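Local coordinates for xylulose kinase (Escherichia coli, PDB 2ITM), which catalyses the ATP-dependent phosphorylation of D-xylulose to D-xylulose 5-phosphate, and also acts less efficiently on 1-deoxy-D-xylulose, as a homodimeric sugar kinase of the FGGY family, at residues G257-V262 with I385-V390; D415-G420 with L446-L451. All blocks are in the same frame, centred on the assembly; numbering follows the deposited sequence.

Interaction 1 of 2, residues G257-V262 with I385-V390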
loop_
_atom_site.group_PDB
_atom_site.type_symbol
_atom_site.label_atom_id
_atom_site.label_comp_id
_atom_site.label_asym_id
_atom_site.label_seq_id
_atom_site.Cartn_x
_atom_site.Cartn_y
_atom_site.Cartn_z
ATOM N N GLY A 257 -18.642 -14.949 -0.619
ATOM C CA GLY A 257 -18.210 -15.548 -1.858
ATOM C C GLY A 257 -18.044 -17.043 -1.724
ATOM O O GLY A 257 -17.411 -17.506 -0.791
ATOM N N VAL A 258 -18.613 -17.786 -2.660
ATOM C CA VAL A 258 -18.501 -19.236 -2.669
ATOM C C VAL A 258 -18.404 -19.769 -4.085
ATOM O O VAL A 258 -19.043 -19.263 -4.985
ATOM C CB VAL A 258 -19.738 -19.924 -2.038
ATOM C CG1 VAL A 258 -19.393 -21.311 -1.601
ATOM C CG2 VAL A 258 -20.286 -19.132 -0.905
ATOM N N TYR A 259 -17.628 -20.819 -4.265
ATOM C CA TYR A 259 -17.781 -21.673 -5.430
ATOM C C TYR A 259 -18.279 -23.036 -5.007
ATOM O O TYR A 259 -17.652 -23.710 -4.210
ATOM C CB TYR A 259 -16.461 -21.785 -6.195
ATOM C CG TYR A 259 -16.530 -22.486 -7.536
ATOM C CD1 TYR A 259 -17.382 -22.057 -8.528
ATOM C CD2 TYR A 259 -15.711 -23.569 -7.816
ATOM C CE1 TYR A 259 -17.434 -22.692 -9.741
ATOM C CE2 TYR A 259 -15.757 -24.209 -9.031
ATOM C CZ TYR A 259 -16.623 -23.763 -9.990
ATOM O OH TYR A 259 -16.673 -24.388 -11.198
ATOM N N PHE A 260 -19.421 -23.425 -5.549
ATOM C CA PHE A 260 -20.103 -24.645 -5.156
ATOM C C PHE A 260 -20.315 -25.500 -6.395
ATOM O O PHE A 260 -20.894 -25.045 -7.367
ATOM C CB PHE A 260 -21.448 -24.286 -4.523
ATOM C CG PHE A 260 -22.163 -25.437 -3.901
ATOM C CD1 PHE A 260 -22.307 -25.521 -2.539
ATOM C CD2 PHE A 260 -22.725 -26.413 -4.676
ATOM C CE1 PHE A 260 -22.972 -26.570 -1.964
ATOM C CE2 PHE A 260 -23.399 -27.467 -4.106
ATOM C CZ PHE A 260 -23.515 -27.543 -2.752
ATOM N N ALA A 261 -19.801 -26.714 -6.361
ATOM C CA ALA A 261 -19.921 -27.612 -7.484
ATOM C C ALA A 261 -20.321 -29.005 -7.044
ATOM O O ALA A 261 -19.669 -29.606 -6.206
ATOM C CB ALA A 261 -18.645 -27.653 -8.260
ATOM N N VAL A 262 -21.397 -29.510 -7.621
ATOM C CA VAL A 262 -21.825 -30.874 -7.403
ATOM C C VAL A 262 -20.934 -31.858 -8.133
ATOM O O VAL A 262 -20.678 -31.705 -9.307
ATOM C CB VAL A 262 -23.252 -31.086 -7.881
ATOM C CG1 VAL A 262 -23.646 -32.510 -7.719
ATOM C CG2 VAL A 262 -24.194 -30.189 -7.144
ATOM N N ILE A 385 -13.793 -31.885 -10.917
ATOM C CA ILE A 385 -15.033 -31.259 -11.351
ATOM C C ILE A 385 -14.881 -30.702 -12.754
ATOM O O ILE A 385 -13.908 -30.034 -13.054
ATOM C CB ILE A 385 -15.439 -30.128 -10.381
ATOM C CG1 ILE A 385 -15.569 -30.653 -8.956
ATOM C CG2 ILE A 385 -16.723 -29.477 -10.827
ATOM C CD1 ILE A 385 -16.925 -31.152 -8.612
ATOM N N LYS A 386 -15.846 -30.978 -13.615
ATOM C CA LYS A 386 -15.803 -30.479 -14.979
ATOM C C LYS A 386 -17.141 -29.931 -15.451
ATOM O O LYS A 386 -17.975 -30.656 -15.973
ATOM C CB LYS A 386 -15.295 -31.562 -15.928
ATOM C CG LYS A 386 -15.202 -31.154 -17.391
ATOM C CD LYS A 386 -14.427 -29.876 -17.591
ATOM C CE LYS A 386 -15.296 -28.801 -18.216
ATOM N NZ LYS A 386 -15.076 -27.447 -17.619
ATOM N N PRO A 387 -17.330 -28.637 -15.263
ATOM C CA PRO A 387 -18.608 -27.998 -15.555
ATOM C C PRO A 387 -18.789 -27.708 -17.042
ATOM O O PRO A 387 -17.840 -27.337 -17.706
ATOM C CB PRO A 387 -18.540 -26.704 -14.750
ATOM C CG PRO A 387 -17.127 -26.479 -14.495
ATOM C CD PRO A 387 -16.468 -27.801 -14.418
ATOM N N GLN A 388 -19.991 -27.881 -17.534
ATOM C CA GLN A 388 -20.349 -27.383 -18.853
ATOM C C GLN A 388 -20.510 -25.882 -18.829
ATOM O O GLN A 388 -20.172 -25.183 -19.774
ATOM C CB GLN A 388 -21.667 -27.983 -19.306
ATOM C CG GLN A 388 -21.807 -29.468 -19.127
ATOM C CD GLN A 388 -23.191 -29.946 -19.495
ATOM O OE1 GLN A 388 -23.785 -29.450 -20.441
ATOM N NE2 GLN A 388 -23.706 -30.895 -18.749
ATOM N N SER A 389 -21.063 -25.399 -17.731
ATOM C CA SER A 389 -21.165 -23.985 -17.489
ATOM C C SER A 389 -21.038 -23.721 -16.004
ATOM O O SER A 389 -21.152 -24.624 -15.210
ATOM C CB SER A 389 -22.495 -23.453 -18.014
ATOM O OG SER A 389 -22.296 -22.474 -19.003
ATOM N N VAL A 390 -20.809 -22.469 -15.663
ATOM C CA VAL A 390 -20.868 -22.039 -14.299
ATOM C C VAL A 390 -21.967 -21.009 -14.126
ATOM O O VAL A 390 -21.949 -19.973 -14.744
ATOM C CB VAL A 390 -19.522 -21.483 -13.840
ATOM C CG1 VAL A 390 -19.655 -20.772 -12.529
ATOM C CG2 VAL A 390 -18.516 -22.582 -13.741
#

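Interaction 2 of 2, residues D415-G420 with L446-L451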
loop_
_atom_site.group_PDB
_atom_site.type_symbol
_atom_site.label_atom_id
_atom_site.label_comp_id
_atom_site.label_asym_id
_atom_site.label_seq_id
_atom_site.Cartn_x
_atom_site.Cartn_y
_atom_site.Cartn_z
ATOM N N ASP A 415 -22.955 -18.450 -17.071
ATOM C CA ASP A 415 -24.396 -18.251 -17.213
ATOM C C ASP A 415 -24.928 -17.294 -16.142
ATOM O O ASP A 415 -25.048 -17.662 -14.951
ATOM C CB ASP A 415 -25.144 -19.565 -17.046
ATOM C CG ASP A 415 -24.877 -20.549 -18.164
ATOM O OD1 ASP A 415 -24.662 -20.115 -19.306
ATOM O OD2 ASP A 415 -24.900 -21.761 -17.905
ATOM N N TYR A 416 -25.259 -16.079 -16.549
ATOM C CA TYR A 416 -25.846 -15.115 -15.640
ATOM C C TYR A 416 -27.329 -15.363 -15.430
ATOM O O TYR A 416 -28.098 -15.462 -16.375
ATOM C CB TYR A 416 -25.624 -13.699 -16.132
ATOM C CG TYR A 416 -26.061 -12.640 -15.165
ATOM C CD1 TYR A 416 -25.726 -12.713 -13.831
ATOM C CD2 TYR A 416 -26.808 -11.567 -15.585
ATOM C CE1 TYR A 416 -26.121 -11.749 -12.953
ATOM C CE2 TYR A 416 -27.202 -10.599 -14.713
ATOM C CZ TYR A 416 -26.860 -10.693 -13.398
ATOM O OH TYR A 416 -27.256 -9.713 -12.529
ATOM N N ARG A 417 -27.719 -15.463 -14.171
ATOM C CA ARG A 417 -29.115 -15.599 -13.820
ATOM C C ARG A 417 -29.489 -14.609 -12.722
ATOM O O ARG A 417 -28.628 -14.127 -12.001
ATOM C CB ARG A 417 -29.387 -17.028 -13.371
ATOM C CG ARG A 417 -28.782 -18.092 -14.246
ATOM C CD ARG A 417 -29.042 -19.488 -13.754
ATOM N NE ARG A 417 -28.579 -20.513 -14.674
ATOM C CZ ARG A 417 -29.287 -20.997 -15.676
ATOM N NH1 ARG A 417 -30.503 -20.552 -15.915
ATOM N NH2 ARG A 417 -28.772 -21.929 -16.454
ATOM N N THR A 418 -30.777 -14.310 -12.609
ATOM C CA THR A 418 -31.293 -13.463 -11.540
ATOM C C THR A 418 -32.018 -14.266 -10.480
ATOM O O THR A 418 -32.568 -15.316 -10.759
ATOM C CB THR A 418 -32.250 -12.412 -12.107
ATOM O OG1 THR A 418 -32.820 -12.891 -13.323
ATOM C CG2 THR A 418 -31.493 -11.188 -12.531
ATOM N N GLY A 419 -32.025 -13.758 -9.256
ATOM C CA GLY A 419 -32.867 -14.314 -8.225
ATOM C C GLY A 419 -32.117 -15.173 -7.231
ATOM O O GLY A 419 -32.698 -16.011 -6.551
ATOM N N GLY A 420 -30.818 -14.954 -7.134
ATOM C CA GLY A 420 -30.052 -15.597 -6.122
ATOM C C GLY A 420 -30.094 -14.782 -4.859
ATOM O O GLY A 420 -29.340 -15.026 -3.934
ATOM N N LEU A 446 -37.393 -28.304 -8.671
ATOM C CA LEU A 446 -36.123 -27.627 -8.469
ATOM C C LEU A 446 -35.575 -27.062 -9.770
ATOM O O LEU A 446 -34.588 -27.546 -10.289
ATOM C CB LEU A 446 -35.102 -28.574 -7.846
ATOM C CG LEU A 446 -35.393 -29.258 -6.504
ATOM C CD1 LEU A 446 -34.297 -30.194 -6.158
ATOM C CD2 LEU A 446 -35.630 -28.271 -5.405
ATOM N N PRO A 447 -36.217 -26.023 -10.284
ATOM C CA PRO A 447 -35.829 -25.445 -11.563
ATOM C C PRO A 447 -34.622 -24.536 -11.394
ATOM O O PRO A 447 -34.412 -23.979 -10.324
ATOM C CB PRO A 447 -37.044 -24.607 -11.914
ATOM C CG PRO A 447 -37.525 -24.130 -10.631
ATOM C CD PRO A 447 -37.200 -25.169 -9.607
ATOM N N GLN A 448 -33.835 -24.395 -12.449
ATOM C CA GLN A 448 -32.804 -23.381 -12.485
ATOM C C GLN A 448 -33.437 -22.015 -12.427
ATOM O O GLN A 448 -34.599 -21.867 -12.755
ATOM C CB GLN A 448 -31.996 -23.524 -13.748
ATOM C CG GLN A 448 -30.553 -23.725 -13.490
ATOM C CD GLN A 448 -30.090 -25.061 -13.963
ATOM O OE1 GLN A 448 -30.391 -26.074 -13.349
ATOM N NE2 GLN A 448 -29.370 -25.078 -15.065
ATOM N N LEU A 449 -32.685 -21.016 -11.995
ATOM C CA LEU A 449 -33.144 -19.647 -12.129
ATOM C C LEU A 449 -33.159 -19.222 -13.577
ATOM O O LEU A 449 -32.584 -19.875 -14.431
ATOM C CB LEU A 449 -32.299 -18.684 -11.307
ATOM C CG LEU A 449 -32.083 -19.030 -9.838
ATOM C CD1 LEU A 449 -30.762 -18.496 -9.384
ATOM C CD2 LEU A 449 -33.193 -18.501 -8.971
ATOM N N PRO A 450 -33.828 -18.116 -13.846
ATOM C CA PRO A 450 -33.935 -17.598 -15.203
ATOM C C PRO A 450 -32.573 -17.246 -15.787
ATOM O O PRO A 450 -31.850 -16.436 -15.217
ATOM C CB PRO A 450 -34.771 -16.343 -15.017
ATOM C CG PRO A 450 -35.229 -16.365 -13.594
ATOM C CD PRO A 450 -34.973 -17.708 -13.030
ATOM N N LEU A 451 -32.257 -17.863 -16.918
ATOM C CA LEU A 451 -31.109 -17.492 -17.727
ATOM C C LEU A 451 -31.203 -16.092 -18.313
ATOM O O LEU A 451 -32.054 -15.813 -19.140
ATOM C CB LEU A 451 -30.888 -18.511 -18.835
ATOM C CG LEU A 451 -29.454 -19.004 -18.999
ATOM C CD1 LEU A 451 -29.208 -19.583 -20.375
ATOM C CD2 LEU A 451 -28.470 -17.917 -18.711
#

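Interaction 1 of 2, residues G257-V262 with I385-V390
Tyr259 meets Val390 and Pro387, and Ala261 meets Ile385, where a strand of the C-terminal domain of this actin-like kinase fold packs against the loop that follows helix 358-381. Strand 249-253 runs between strands 257-262 and 390-393 in the sheet, so the two segments are not sheet neighbours and no hydrogen bond joins them. Tyr259 and Ala261 reach across instead, from the face that meets helix 358-381 through Tyr259.

The aromatic contact is made by the outer end of Tyr259. CG is anti to the backbone N (chi1 -172°), the end of the ring comes nearest to Val390, and the two side chains cross at about a right angle. Val390 CG1 lies at the ring edge, near its plane, 4.0 Å from Tyr259 CE1, while Val390 CG2 is 3.6 Å from Tyr259 OH. On the loop, Pro387 CG stands 3.9 Å from the same Tyr259 OH. Tyrosine suits this place because its long ring spans the intervening strand, and its buried hydroxyl is satisfied by a hydrogen bond with His381 NE2 at the end of helix 358-381; Met377 and Val380 also touch the ring.

The aliphatic contact centres on Ile385. Ala261, short enough to let the loop come near, has its CB 3.7 Å from Ile385 CG2, the branch anti to the backbone N. Ile385 CD1, swung round by a chi2 of -90°, is 3.9 Å from the same methyl, and the beta-branched residue thus applies both arms to one alanine.

The loop has polar bonds of its own: Lys386 N bonds Asn247 OD1, and Lys386, pointing away from the strand, curls back to give NZ to a lone pair of Pro387 O, in the carbonyl plane, at 2.8 Å.

Interaction 2 of 2, residues D415-G420 with L446-L451
Arg417 NH1 lies 2.6 Å from Leu449 O in a short but weak hydrogen bond, bent to 127° at the hydrogen. It spans the edge of the C-terminal domain's sheet, where strand 414-417 meets the incoming last strand as an antiparallel pair: Arg417 and Leu451 form a non-hydrogen-bonded bridge, with both side chains on one face. Arginine serves here by being long and flat. Its chain is extended from CG to NE, and Leu449 O lies at the guanidinium edge, near its plane. One guanidinium face takes Gln448 CG, 3.7 Å above its centre, and the opposite face takes Leu451 CG. A hydrogen bond from Arg417 NE to Thr391 OG1 further fixes the group.

Beyond the strand, Leu449 packs on the backbone of Thr418 and Gly419, its CB 3.4 Å from Thr418 O and its CD2 3.5 Å from Gly419 O. Glycine suits position 419, with backbone angles of 103° and 22°, where a beta carbon would jam against the preceding carbonyl. On the strand, Asp415 OD1 is hydrogen-bonded to Ser454 OG, while Asp415 CB lies 4.1 Å from Leu451 CD2.

Overall arrangement
Both contacts belong to the mixed sheet of the C-terminal domain, but at different depths. Interaction 1 is buried and joins a central strand to the loop entering strand 390-393, relying on apolar side chains that also meet helix 358-381. Interaction 2 sits at the surface on the outermost strand pair, where an arginine, backbone carbonyls and leucines share the work. They follow one another along the chain, their centres about 14 Å apart, and meet in neighbouring parallel strands: Val390 O is 3.0 Å from Asp415 N, a probable hydrogen bond. In interaction 1 the Tyr259 side chain is about 11 Å from bound D-xylulose.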